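Local structure of sigma regulatory family protein-PP2C phosphatase (Chlamydia trachomatis serovar L2, 6MAB) at residues 169-174 with 255-260; 231-236 with 244-249; 177-182 with 190-195; 26-31 with 154-159. The protein is a membrane protein, probably a phosphatase, whose periplasmic sensor domain, described here, is thought to bind TCA cycle intermediates and so link metabolism to regulation. All blocks are in the same frame, centred on the assembly; numbering follows the deposited sequence. Where two conformers were deposited one is given.

Contact 1. Residues 169-174 with 255-260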
loop_
_atom_site.group_PDB
_atom_site.type_symbol
_atom_site.label_atom_id
_atom_site.label_comp_id
_atom_site.label_asym_id
_atom_site.label_seq_id
_atom_site.Cartn_x
_atom_site.Cartn_y
_atom_site.Cartn_z
ATOM N N LYS A 169 -7.193 15.161 -7.554
ATOM C CA LYS A 169 -7.606 14.105 -6.650
ATOM C C LYS A 169 -6.696 12.898 -6.835
ATOM O O LYS A 169 -5.966 12.806 -7.820
ATOM C CB LYS A 169 -9.063 13.736 -6.918
ATOM C CG LYS A 169 -9.996 14.939 -6.822
ATOM C CD LYS A 169 -11.441 14.583 -7.150
ATOM C CE LYS A 169 -12.336 15.825 -7.144
ATOM N NZ LYS A 169 -11.832 16.901 -8.049
ATOM N N THR A 170 -6.729 11.977 -5.869
ATOM C CA THR A 170 -5.756 10.890 -5.829
ATOM C C THR A 170 -6.433 9.589 -5.417
ATOM O O THR A 170 -7.315 9.581 -4.557
ATOM C CB THR A 170 -4.619 11.199 -4.833
ATOM O OG1 THR A 170 -4.026 12.457 -5.156
ATOM C CG2 THR A 170 -3.541 10.093 -4.829
ATOM N N ALA A 171 -5.982 8.486 -6.005
ATOM C CA ALA A 171 -6.375 7.144 -5.592
ATOM C C ALA A 171 -5.120 6.292 -5.474
ATOM O O ALA A 171 -4.226 6.371 -6.317
ATOM C CB ALA A 171 -7.336 6.507 -6.567
ATOM N N ILE A 172 -5.051 5.511 -4.400
ATOM C CA ILE A 172 -3.987 4.537 -4.188
ATOM C C ILE A 172 -4.473 3.199 -4.718
ATOM O O ILE A 172 -5.551 2.726 -4.316
ATOM C CB ILE A 172 -3.625 4.432 -2.700
ATOM C CG1 ILE A 172 -3.241 5.803 -2.136
ATOM C CG2 ILE A 172 -2.534 3.380 -2.467
ATOM C CD1 ILE A 172 -2.062 6.474 -2.801
ATOM N N LEU A 173 -3.688 2.602 -5.618
ATOM C CA LEU A 173 -4.069 1.403 -6.368
ATOM C C LEU A 173 -3.209 0.224 -5.954
ATOM O O LEU A 173 -1.981 0.319 -5.941
ATOM C CB LEU A 173 -3.891 1.599 -7.880
ATOM C CG LEU A 173 -4.951 2.263 -8.733
ATOM C CD1 LEU A 173 -5.583 3.445 -8.040
ATOM C CD2 LEU A 173 -4.278 2.649 -10.040
ATOM N N SER A 174 -3.856 -0.911 -5.696
ATOM C CA SER A 174 -3.123 -2.156 -5.544
ATOM C C SER A 174 -2.555 -2.599 -6.893
ATOM O O SER A 174 -2.954 -2.124 -7.962
ATOM C CB SER A 174 -4.041 -3.239 -4.982
ATOM O OG SER A 174 -4.869 -3.739 -6.017
ATOM N N ARG A 255 0.414 1.576 -6.878
ATOM C CA ARG A 255 0.409 2.610 -7.894
ATOM C C ARG A 255 -0.367 3.799 -7.363
ATOM O O ARG A 255 -1.134 3.683 -6.411
ATOM C CB ARG A 255 -0.225 2.125 -9.215
ATOM C CG ARG A 255 0.322 0.798 -9.736
ATOM C CD ARG A 255 0.264 0.721 -11.265
ATOM N NE ARG A 255 -0.982 0.187 -11.781
ATOM C CZ ARG A 255 -1.310 0.202 -13.071
ATOM N NH1 ARG A 255 -0.485 0.742 -13.965
ATOM N NH2 ARG A 255 -2.463 -0.313 -13.473
ATOM N N ILE A 256 -0.179 4.945 -8.001
ATOM C CA ILE A 256 -0.909 6.157 -7.664
ATOM C C ILE A 256 -1.641 6.621 -8.917
ATOM O O ILE A 256 -1.034 6.750 -9.988
ATOM C CB ILE A 256 0.020 7.267 -7.139
ATOM C CG1 ILE A 256 0.634 6.873 -5.795
ATOM C CG2 ILE A 256 -0.729 8.555 -6.936
ATOM C CD1 ILE A 256 1.785 7.778 -5.403
ATOM N N LEU A 257 -2.935 6.867 -8.777
ATOM C CA LEU A 257 -3.765 7.453 -9.823
ATOM C C LEU A 257 -4.102 8.873 -9.394
ATOM O O LEU A 257 -4.767 9.062 -8.376
ATOM C CB LEU A 257 -5.055 6.640 -10.026
ATOM C CG LEU A 257 -6.120 7.312 -10.903
ATOM C CD1 LEU A 257 -5.733 7.398 -12.360
ATOM C CD2 LEU A 257 -7.440 6.524 -10.750
ATOM N N THR A 258 -3.635 9.882 -10.133
ATOM C CA THR A 258 -4.184 11.220 -9.927
ATOM C C THR A 258 -5.259 11.472 -10.981
ATOM O O THR A 258 -5.203 10.925 -12.080
ATOM C CB THR A 258 -3.101 12.283 -9.990
ATOM O OG1 THR A 258 -2.344 12.084 -11.178
ATOM C CG2 THR A 258 -2.201 12.173 -8.760
ATOM N N TYR A 259 -6.269 12.260 -10.628
ATOM C CA TYR A 259 -7.381 12.447 -11.552
ATOM C C TYR A 259 -8.051 13.775 -11.256
ATOM O O TYR A 259 -7.884 14.360 -10.177
ATOM C CB TYR A 259 -8.386 11.259 -11.499
ATOM C CG TYR A 259 -9.130 11.067 -10.166
ATOM C CD1 TYR A 259 -8.534 10.400 -9.108
ATOM C CD2 TYR A 259 -10.420 11.564 -9.983
ATOM C CE1 TYR A 259 -9.188 10.233 -7.879
ATOM C CE2 TYR A 259 -11.086 11.387 -8.756
ATOM C CZ TYR A 259 -10.451 10.726 -7.721
ATOM O OH TYR A 259 -11.078 10.559 -6.495
ATOM N N GLU A 260 -8.813 14.241 -12.242
ATOM C CA GLU A 260 -9.454 15.547 -12.200
ATOM C C GLU A 260 -10.592 15.533 -13.208
ATOM O O GLU A 260 -10.555 14.788 -14.193
ATOM C CB GLU A 260 -8.443 16.655 -12.537
ATOM C CG GLU A 260 -9.013 18.061 -12.572
ATOM C CD GLU A 260 -9.648 18.495 -11.250
ATOM O OE1 GLU A 260 -10.754 17.994 -10.895
ATOM O OE2 GLU A 260 -9.036 19.356 -10.568
HETATM O O HOH W 1 -2.964 -1.548 -10.943
#

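Contact 2. Residues 231-236 with 244-249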
loop_
_atom_site.group_PDB
_atom_site.type_symbol
_atom_site.label_atom_id
_atom_site.label_comp_id
_atom_site.label_asym_id
_atom_site.label_seq_id
_atom_site.Cartn_x
_atom_site.Cartn_y
_atom_site.Cartn_z
ATOM N N ASN A 231 0.372 6.534 -19.974
ATOM C CA ASN A 231 -0.226 6.312 -18.658
ATOM C C ASN A 231 -1.347 7.285 -18.327
ATOM O O ASN A 231 -1.749 7.367 -17.165
ATOM C CB ASN A 231 0.834 6.352 -17.554
ATOM C CG ASN A 231 1.930 5.311 -17.756
ATOM O OD1 ASN A 231 3.113 5.634 -17.749
ATOM N ND2 ASN A 231 1.530 4.063 -17.937
ATOM N N PHE A 232 -1.888 8.009 -19.306
ATOM C CA PHE A 232 -3.086 8.794 -19.069
ATOM C C PHE A 232 -4.322 7.978 -19.413
ATOM O O PHE A 232 -4.303 7.132 -20.321
ATOM C CB PHE A 232 -3.063 10.087 -19.887
ATOM C CG PHE A 232 -2.017 11.077 -19.411
ATOM C CD1 PHE A 232 -2.286 11.928 -18.345
ATOM C CD2 PHE A 232 -0.781 11.141 -20.012
ATOM C CE1 PHE A 232 -1.327 12.837 -17.915
ATOM C CE2 PHE A 232 0.176 12.045 -19.579
ATOM C CZ PHE A 232 -0.100 12.882 -18.526
ATOM N N VAL A 233 -5.395 8.244 -18.669
ATOM C CA VAL A 233 -6.631 7.478 -18.763
ATOM C C VAL A 233 -7.839 8.395 -18.659
ATOM O O VAL A 233 -7.765 9.515 -18.152
ATOM C CB VAL A 233 -6.708 6.411 -17.661
ATOM C CG1 VAL A 233 -5.567 5.403 -17.819
ATOM C CG2 VAL A 233 -6.662 7.089 -16.287
ATOM N N SER A 234 -8.984 7.879 -19.116
ATOM C CA SER A 234 -10.265 8.529 -18.905
ATOM C C SER A 234 -11.213 7.538 -18.245
ATOM O O SER A 234 -11.087 6.324 -18.420
ATOM C CB SER A 234 -10.886 9.048 -20.226
ATOM O OG SER A 234 -11.210 7.982 -21.101
ATOM N N PHE A 235 -12.139 8.076 -17.463
ATOM C CA PHE A 235 -13.171 7.270 -16.821
ATOM C C PHE A 235 -14.262 8.218 -16.350
ATOM O O PHE A 235 -14.130 9.436 -16.445
ATOM C CB PHE A 235 -12.594 6.427 -15.674
ATOM C CG PHE A 235 -11.997 7.218 -14.558
ATOM C CD1 PHE A 235 -10.717 7.757 -14.687
ATOM C CD2 PHE A 235 -12.677 7.374 -13.364
ATOM C CE1 PHE A 235 -10.142 8.465 -13.643
ATOM C CE2 PHE A 235 -12.126 8.077 -12.320
ATOM C CZ PHE A 235 -10.844 8.612 -12.446
ATOM N N CYS A 236 -15.359 7.639 -15.869
ATOM C CA CYS A 236 -16.476 8.412 -15.352
ATOM C C CYS A 236 -16.708 8.085 -13.885
ATOM O O CYS A 236 -16.515 6.943 -13.444
ATOM C CB CYS A 236 -17.751 8.137 -16.154
ATOM S SG CYS A 236 -17.686 8.799 -17.814
ATOM N N GLY A 244 -7.116 11.102 -15.911
ATOM C CA GLY A 244 -6.183 10.744 -14.861
ATOM C C GLY A 244 -4.849 10.278 -15.397
ATOM O O GLY A 244 -4.652 10.148 -16.599
ATOM N N TYR A 245 -3.909 10.062 -14.458
ATOM C CA TYR A 245 -2.562 9.588 -14.741
ATOM C C TYR A 245 -2.208 8.508 -13.724
ATOM O O TYR A 245 -2.437 8.698 -12.535
ATOM C CB TYR A 245 -1.530 10.732 -14.640
ATOM C CG TYR A 245 -0.116 10.301 -14.916
ATOM C CD1 TYR A 245 0.350 10.196 -16.209
ATOM C CD2 TYR A 245 0.761 9.994 -13.878
ATOM C CE1 TYR A 245 1.650 9.809 -16.476
ATOM C CE2 TYR A 245 2.062 9.603 -14.134
ATOM C CZ TYR A 245 2.490 9.503 -15.435
ATOM O OH TYR A 245 3.769 9.108 -15.693
ATOM N N ILE A 246 -1.639 7.400 -14.178
ATOM C CA ILE A 246 -1.268 6.299 -13.286
ATOM C C ILE A 246 0.245 6.207 -13.212
ATOM O O ILE A 246 0.919 5.988 -14.230
ATOM C CB ILE A 246 -1.848 4.957 -13.742
ATOM C CG1 ILE A 246 -3.367 5.008 -13.726
ATOM C CG2 ILE A 246 -1.370 3.845 -12.821
ATOM C CD1 ILE A 246 -4.004 3.815 -14.433
ATOM N N HIS A 247 0.774 6.341 -12.005
ATOM C CA HIS A 247 2.201 6.217 -11.768
ATOM C C HIS A 247 2.498 4.996 -10.911
ATOM O O HIS A 247 1.917 4.839 -9.833
ATOM C CB HIS A 247 2.749 7.442 -11.074
ATOM C CG HIS A 247 4.175 7.282 -10.688
ATOM N ND1 HIS A 247 5.178 7.140 -11.624
ATOM C CD2 HIS A 247 4.765 7.166 -9.478
ATOM C CE1 HIS A 247 6.333 6.982 -11.004
ATOM N NE2 HIS A 247 6.113 7.000 -9.701
ATOM N N SER A 248 3.425 4.159 -11.367
ATOM C CA SER A 248 3.743 2.925 -10.660
ATOM C C SER A 248 4.911 3.111 -9.698
ATOM O O SER A 248 5.914 3.741 -10.039
ATOM C CB SER A 248 4.063 1.817 -11.660
ATOM O OG SER A 248 2.883 1.448 -12.360
ATOM N N LEU A 249 4.768 2.555 -8.481
ATOM C CA LEU A 249 5.860 2.441 -7.510
ATOM C C LEU A 249 6.235 0.970 -7.374
ATOM O O LEU A 249 5.859 0.302 -6.391
ATOM C CB LEU A 249 5.491 2.988 -6.135
ATOM C CG LEU A 249 5.106 4.459 -6.015
ATOM C CD1 LEU A 249 3.661 4.701 -6.416
ATOM C CD2 LEU A 249 5.371 4.906 -4.587
#

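Contact 3. Residues 177-182 with 190-195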
loop_
_atom_site.group_PDB
_atom_site.type_symbol
_atom_site.label_atom_id
_atom_site.label_comp_id
_atom_site.label_asym_id
_atom_site.label_seq_id
_atom_site.Cartn_x
_atom_site.Cartn_y
_atom_site.Cartn_z
ATOM N N GLY A 177 -5.059 -3.795 -9.501
ATOM C CA GLY A 177 -6.020 -2.826 -9.975
ATOM C C GLY A 177 -7.216 -2.540 -9.090
ATOM O O GLY A 177 -8.244 -2.076 -9.612
ATOM N N ILE A 178 -7.128 -2.777 -7.782
ATOM C CA ILE A 178 -8.193 -2.414 -6.844
ATOM C C ILE A 178 -7.788 -1.119 -6.139
ATOM O O ILE A 178 -6.687 -1.024 -5.585
ATOM C CB ILE A 178 -8.452 -3.534 -5.828
ATOM C CG1 ILE A 178 -8.921 -4.834 -6.519
ATOM C CG2 ILE A 178 -9.501 -3.088 -4.815
ATOM C CD1 ILE A 178 -10.199 -4.663 -7.365
ATOM N N ILE A 179 -8.680 -0.134 -6.137
ATOM C CA ILE A 179 -8.415 1.093 -5.388
ATOM C C ILE A 179 -8.475 0.806 -3.891
ATOM O O ILE A 179 -9.462 0.283 -3.376
ATOM C CB ILE A 179 -9.389 2.198 -5.805
ATOM C CG1 ILE A 179 -9.126 2.591 -7.269
ATOM C CG2 ILE A 179 -9.260 3.406 -4.877
ATOM C CD1 ILE A 179 -10.130 3.557 -7.869
ATOM N N LEU A 180 -7.396 1.129 -3.174
ATOM C CA LEU A 180 -7.397 0.954 -1.728
ATOM C C LEU A 180 -8.080 2.120 -1.028
ATOM O O LEU A 180 -8.790 1.927 -0.031
ATOM C CB LEU A 180 -5.969 0.791 -1.228
ATOM C CG LEU A 180 -5.137 -0.349 -1.816
ATOM C CD1 LEU A 180 -3.767 -0.395 -1.118
ATOM C CD2 LEU A 180 -5.832 -1.681 -1.706
ATOM N N GLN A 181 -7.857 3.338 -1.519
ATOM C CA GLN A 181 -8.411 4.535 -0.916
ATOM C C GLN A 181 -8.282 5.671 -1.914
ATOM O O GLN A 181 -7.263 5.778 -2.611
ATOM C CB GLN A 181 -7.695 4.865 0.393
ATOM C CG GLN A 181 -8.372 5.914 1.208
ATOM C CD GLN A 181 -7.882 5.906 2.626
ATOM O OE1 GLN A 181 -6.985 6.665 2.983
ATOM N NE2 GLN A 181 -8.466 5.033 3.454
ATOM N N ALA A 182 -9.306 6.512 -1.977
ATOM C CA ALA A 182 -9.289 7.647 -2.890
ATOM C C ALA A 182 -9.916 8.874 -2.248
ATOM O O ALA A 182 -10.699 8.782 -1.292
ATOM C CB ALA A 182 -10.032 7.316 -4.203
ATOM N N VAL A 190 -12.811 -0.559 -5.392
ATOM C CA VAL A 190 -13.400 -0.698 -6.714
ATOM C C VAL A 190 -12.274 -0.993 -7.686
ATOM O O VAL A 190 -11.149 -0.512 -7.522
ATOM C CB VAL A 190 -14.164 0.584 -7.113
ATOM C CG1 VAL A 190 -14.625 0.538 -8.549
ATOM C CG2 VAL A 190 -15.363 0.791 -6.149
ATOM N N SER A 191 -12.582 -1.795 -8.701
ATOM C CA SER A 191 -11.625 -2.139 -9.742
ATOM C C SER A 191 -11.505 -1.050 -10.808
ATOM O O SER A 191 -12.502 -0.504 -11.285
ATOM C CB SER A 191 -12.034 -3.448 -10.412
ATOM O OG SER A 191 -11.153 -3.727 -11.488
ATOM N N ILE A 192 -10.267 -0.764 -11.218
ATOM C CA ILE A 192 -10.058 0.145 -12.345
ATOM C C ILE A 192 -10.219 -0.484 -13.714
ATOM O O ILE A 192 -10.134 0.232 -14.716
ATOM C CB ILE A 192 -8.648 0.754 -12.314
ATOM C CG1 ILE A 192 -7.591 -0.336 -12.519
ATOM C CG2 ILE A 192 -8.437 1.499 -10.995
ATOM C CD1 ILE A 192 -6.196 0.210 -12.792
ATOM N N HIS A 193 -10.413 -1.797 -13.810
ATOM C CA HIS A 193 -10.476 -2.472 -15.097
ATOM C C HIS A 193 -11.920 -2.551 -15.589
ATOM O O HIS A 193 -12.842 -2.033 -14.953
ATOM C CB HIS A 193 -9.829 -3.847 -14.980
ATOM C CG HIS A 193 -8.385 -3.776 -14.599
ATOM N ND1 HIS A 193 -7.461 -3.072 -15.341
ATOM C CD2 HIS A 193 -7.711 -4.284 -13.542
ATOM C CE1 HIS A 193 -6.276 -3.154 -14.757
ATOM N NE2 HIS A 193 -6.401 -3.884 -13.663
ATOM N N LYS A 194 -12.134 -3.238 -16.726
ATOM C CA LYS A 194 -13.483 -3.400 -17.256
ATOM C C LYS A 194 -14.295 -4.350 -16.392
ATOM O O LYS A 194 -15.517 -4.228 -16.321
ATOM C CB LYS A 194 -13.427 -3.913 -18.691
ATOM C CG LYS A 194 -14.785 -4.062 -19.386
ATOM C CD LYS A 194 -14.608 -4.514 -20.829
ATOM N N THR A 195 -13.619 -5.271 -15.703
ATOM C CA THR A 195 -14.253 -6.297 -14.897
ATOM C C THR A 195 -13.678 -6.253 -13.494
ATOM O O THR A 195 -12.617 -5.678 -13.250
ATOM C CB THR A 195 -14.015 -7.693 -15.480
ATOM O OG1 THR A 195 -12.592 -7.915 -15.549
ATOM C CG2 THR A 195 -14.662 -7.804 -16.854
#

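Contact 4. Residues 26-31 with 154-159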
loop_
_atom_site.group_PDB
_atom_site.type_symbol
_atom_site.label_atom_id
_atom_site.label_comp_id
_atom_site.label_asym_id
_atom_site.label_seq_id
_atom_site.Cartn_x
_atom_site.Cartn_y
_atom_site.Cartn_z
ATOM N N HIS A 26 6.848 10.430 -4.422
ATOM C CA HIS A 26 8.094 10.707 -3.723
ATOM C C HIS A 26 7.859 10.829 -2.227
ATOM O O HIS A 26 8.662 10.338 -1.419
ATOM C CB HIS A 26 8.714 11.984 -4.285
ATOM C CG HIS A 26 9.873 12.494 -3.486
ATOM N ND1 HIS A 26 11.149 11.992 -3.622
ATOM C CD2 HIS A 26 9.946 13.458 -2.538
ATOM C CE1 HIS A 26 11.960 12.629 -2.796
ATOM N NE2 HIS A 26 11.255 13.522 -2.127
ATOM N N THR A 27 6.742 11.447 -1.833
ATOM C CA THR A 27 6.422 11.546 -0.413
ATOM C C THR A 27 6.276 10.160 0.203
ATOM O O THR A 27 6.831 9.872 1.270
ATOM C CB THR A 27 5.147 12.378 -0.223
ATOM O OG1 THR A 27 5.364 13.710 -0.713
ATOM C CG2 THR A 27 4.766 12.462 1.251
ATOM N N LEU A 28 5.535 9.280 -0.467
ATOM C CA LEU A 28 5.363 7.933 0.047
ATOM C C LEU A 28 6.677 7.151 0.069
ATOM O O LEU A 28 6.896 6.348 0.983
ATOM C CB LEU A 28 4.284 7.220 -0.769
ATOM C CG LEU A 28 2.892 7.839 -0.603
ATOM C CD1 LEU A 28 1.912 7.209 -1.592
ATOM C CD2 LEU A 28 2.348 7.671 0.817
ATOM N N GLN A 29 7.579 7.380 -0.897
ATOM C CA GLN A 29 8.872 6.702 -0.875
ATOM C C GLN A 29 9.713 7.137 0.317
ATOM O O GLN A 29 10.511 6.346 0.845
ATOM C CB GLN A 29 9.613 6.957 -2.187
ATOM C CG GLN A 29 9.076 6.163 -3.365
ATOM C CD GLN A 29 9.530 6.709 -4.715
ATOM O OE1 GLN A 29 10.259 7.701 -4.793
ATOM N NE2 GLN A 29 9.091 6.058 -5.785
ATOM N N GLN A 30 9.534 8.379 0.765
ATOM C CA GLN A 30 10.286 8.905 1.889
ATOM C C GLN A 30 9.689 8.515 3.240
ATOM O O GLN A 30 10.413 8.512 4.248
ATOM C CB GLN A 30 10.365 10.426 1.773
ATOM C CG GLN A 30 11.133 10.909 0.547
ATOM C CD GLN A 30 12.523 10.283 0.468
ATOM O OE1 GLN A 30 12.909 9.723 -0.556
ATOM N NE2 GLN A 30 13.268 10.356 1.567
ATOM N N THR A 31 8.407 8.128 3.279
ATOM C CA THR A 31 7.695 7.941 4.534
ATOM C C THR A 31 7.271 6.504 4.823
ATOM O O THR A 31 7.139 6.149 5.995
ATOM C CB THR A 31 6.438 8.821 4.559
ATOM O OG1 THR A 31 5.643 8.555 3.404
ATOM C CG2 THR A 31 6.815 10.288 4.561
ATOM N N TYR A 154 -2.288 9.273 8.574
ATOM C CA TYR A 154 -1.487 10.484 8.757
ATOM C C TYR A 154 -0.764 10.900 7.474
ATOM O O TYR A 154 -0.375 12.071 7.338
ATOM C CB TYR A 154 -0.476 10.279 9.896
ATOM C CG TYR A 154 0.691 9.397 9.521
ATOM C CD1 TYR A 154 0.575 8.017 9.465
ATOM C CD2 TYR A 154 1.926 9.965 9.218
ATOM C CE1 TYR A 154 1.668 7.219 9.119
ATOM C CE2 TYR A 154 3.010 9.186 8.887
ATOM C CZ TYR A 154 2.882 7.816 8.838
ATOM O OH TYR A 154 3.969 7.038 8.485
ATOM N N LEU A 155 -0.604 9.985 6.524
ATOM C CA LEU A 155 -0.075 10.293 5.198
ATOM C C LEU A 155 -1.165 10.497 4.172
ATOM O O LEU A 155 -1.206 11.515 3.484
ATOM C CB LEU A 155 0.814 9.162 4.715
ATOM C CG LEU A 155 2.135 8.984 5.433
ATOM C CD1 LEU A 155 2.651 7.584 5.143
ATOM C CD2 LEU A 155 3.122 10.067 4.955
ATOM N N LEU A 156 -2.074 9.529 4.061
ATOM C CA LEU A 156 -3.034 9.580 2.977
ATOM C C LEU A 156 -4.084 10.673 3.143
ATOM O O LEU A 156 -4.563 11.203 2.130
ATOM C CB LEU A 156 -3.712 8.223 2.814
ATOM C CG LEU A 156 -2.763 7.118 2.373
ATOM C CD1 LEU A 156 -3.554 5.867 1.994
ATOM C CD2 LEU A 156 -1.843 7.533 1.206
ATOM N N ASN A 157 -4.501 11.015 4.374
ATOM C CA ASN A 157 -5.480 12.089 4.517
ATOM C C ASN A 157 -4.986 13.352 3.831
ATOM O O ASN A 157 -5.731 13.997 3.087
ATOM C CB ASN A 157 -5.789 12.375 5.985
ATOM C CG ASN A 157 -6.596 11.270 6.632
ATOM O OD1 ASN A 157 -6.977 10.305 5.969
ATOM N ND2 ASN A 157 -6.808 11.373 7.940
ATOM N N GLY A 158 -3.722 13.707 4.054
ATOM C CA GLY A 158 -3.188 14.905 3.426
ATOM C C GLY A 158 -2.927 14.741 1.938
ATOM O O GLY A 158 -3.178 15.663 1.156
ATOM N N LEU A 159 -2.387 13.588 1.532
ATOM C CA LEU A 159 -2.072 13.377 0.120
ATOM C C LEU A 159 -3.320 13.231 -0.740
ATOM O O LEU A 159 -3.287 13.543 -1.940
ATOM C CB LEU A 159 -1.180 12.162 -0.043
ATOM C CG LEU A 159 0.252 12.291 0.484
ATOM C CD1 LEU A 159 0.976 10.962 0.340
ATOM C CD2 LEU A 159 1.019 13.369 -0.262
HETATM O O HOH W 2 6.501 7.706 8.198
#

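Contact 1. Residues 169-174 with 255-260
Lys-169 lays its aliphatic chain across the ring of Tyr-259, the two side chains crossing at about a right angle. CB stands over one ring face, offset toward the rim, in a CH-pi contact 3.6 Å from the ring centroid, and Lys-169 CD follows at 3.6 Å from Tyr-259 CE2. Tyr-259 OH is hydrogen-bonded to Asp-184 OD2. Strands 169-174 and 255-260 run antiparallel, with six backbone bonds in three hydrogen-bonded pairs. Ala-171 N reaches Leu-257 O at 2.7 Å, and the return bond from Leu-257 N to Ala-171 O is almost straight (175°). The middle is buried on both faces. Leu-173 CD1 meets Leu-257 CB at 3.8 Å, while on the face turned to helix 2-31 Thr-170 CG2 touches Ile-256 CG2 at 3.8 Å. Only the outermost polar groups, on the partly exposed Lys-169 and Arg-255, are held more loosely. Lys-169 NZ makes a salt bridge to Glu-260 OE1, long at 3.2 Å and weak as a hydrogen bond. A water in the guanidinium plane accepts from Arg-255 NE (2.8 Å) and donates to Ser-174 O (3.0 Å). The paired backbone bonds thus satisfy buried peptide groups, while the charged groups stay at the two ends.

Contact 2. Residues 231-236 with 244-249
The beta hairpin of strands 232-237 and 240-249 sets the rings of Phe-232 and Tyr-245 against each other on one face of the sheet. They form an edge-to-face pair with planes 58° apart and centroids separated by 4.9 Å. The edge belongs to Tyr-245, whose CD1 stands 3.5 Å above the centre of the Phe-232 ring; the tyrosine CG lies anti to the backbone N (chi1 180°). Helix 2-31 of the sensor domain packs on the same face, bringing Thr-14 to Phe-232 and Arg-18 and Ala-21 to Tyr-245, so the aromatic pair lies between the hairpin of the antiparallel sheet and the long N-terminal helix. On the opposite face Val-233 pairs with Gly-244, which leaves the valine CG2 resting on the glycine backbone, 3.8 Å from Gly-244 C. The two residues exchange backbone bonds: Val-233 N to Gly-244 O at 2.9 Å, the donor 42° out of the carbonyl plane, and Gly-244 N to Val-233 O at 2.8 Å. Just before the strand, Asn-231 O accepts from Ile-246 N at 3.0 Å. Asn-231 CB rests 3.7 Å from Tyr-245 CE1, and Val-233 CG1 meets Ile-246 CD1 at 4.1 Å, these last two side chains crossing at about a right angle.

Contact 3. Residues 177-182 with 190-195
Gly-177 O takes the backbone N-H of Ile-192 at 2.9 Å in a bond close to straight (168°). Two residues on, Ile-179 N gives its hydrogen to Val-190 O, also at 2.9 Å and straighter still (176°). Together the two bonds flank Ile-178 and Ser-191, which form a single beta bridge. Side chains fill in around it. Ile-192 CG1, held between its backbone N and carbonyl carbon (chi1 65°), comes 3.5 Å from Gly-177 O, while its other branch, CG2, meets Ile-179 CG1 at 3.9 Å. Ile-178 CD1 packs 3.7 Å from Ser-191 CA. Gly-177 has a positive phi and presents its bare CA to His-193 NE2 at 3.9 Å; the histidine ring in turn lies with one face on Ile-192 CG1, which stands over the ring centre. A second shell holds the loop in shape. Ser-191 OG accepts from His-193 N at 3.1 Å, closing an ST turn, and donates to Thr-195 O at 3.0 Å; Gln-200 NE2 is a third partner. Ser-174 OG is hydrogen-bonded to Ile-178 N, and the backbones of Ser-191 and Ile-192 are tied to Leu-221 and Leu-223. The whole is a single beta bridge next to an ST turn, in which the loop after strand 179-182, an outermost strand of its antiparallel sheet, folds back on the residues leading into that strand.

Contact 4. Residues 26-31 with 154-159
Tyr-154 OH and the carbonyl O of Thr-31 are joined through one water, which lies 2.6 Å from the Tyr-154 OH, at the ring's edge and in its plane, and donates to Thr-31 O at 2.8 Å. The contact is an antiparallel helix pair, the last turns of the long helix 2-31 against the short helix 153-160. The segment axes are 168° apart in direction and no nearer than 11.3 Å, a wide spacing bridged by leucine and threonine side chains. Thr-31 OG1 sits between its backbone N and carbonyl carbon (chi1 54°) and donates back along its own helix to Thr-27 O at 2.8 Å, from above the carbonyl plane. With its proton used there, OG1 has Leu-155 CD2 against it at 3.3 Å, the two side chains sliding past each other in opposite directions. Leu-155 CG in turn covers one face of the Tyr-154 ring, toward the rim. Further along, Leu-28 and Leu-159 also slide past each other, Leu-28 CD2 meeting Leu-159 CD1 at 3.6 Å and also touching Leu-156 CD2 at 4.2 Å. Leu-28 carries this apolar seam on to Phe-254 and Ile-256 of the sheet, while Lys-24 NZ of the long helix binds Leu-159 O. At the upstream end Thr-27, its OG1 bonded to Phe-23 O, points CG2 tip to tip at Leu-159 CD2, 4.1 Å away.

Overall arrangement
Contacts 1, 2 and 3 belong to one antiparallel sheet. Contact 1 joins its inner strands 169-174 and 254-261; contact 2, about 7 Å away between centres, continues through strands 240-249 and 232-237, and contact 3, about 10 Å from contact 1 between centres, lies at the 179-182 edge. Along the chain contacts 3 and 2 follow each other inside the loop that contact 1 closes. Contact 4 closes before contact 1 opens, their centres about 13 Å apart; it lies beside the sheet, where the long helix meets helix 153-160, which leads from the five-stranded sheet, whose last strand in the chain is 142-151. Two sheets along one long N-terminal helix are consistent with a double Cache sensor domain.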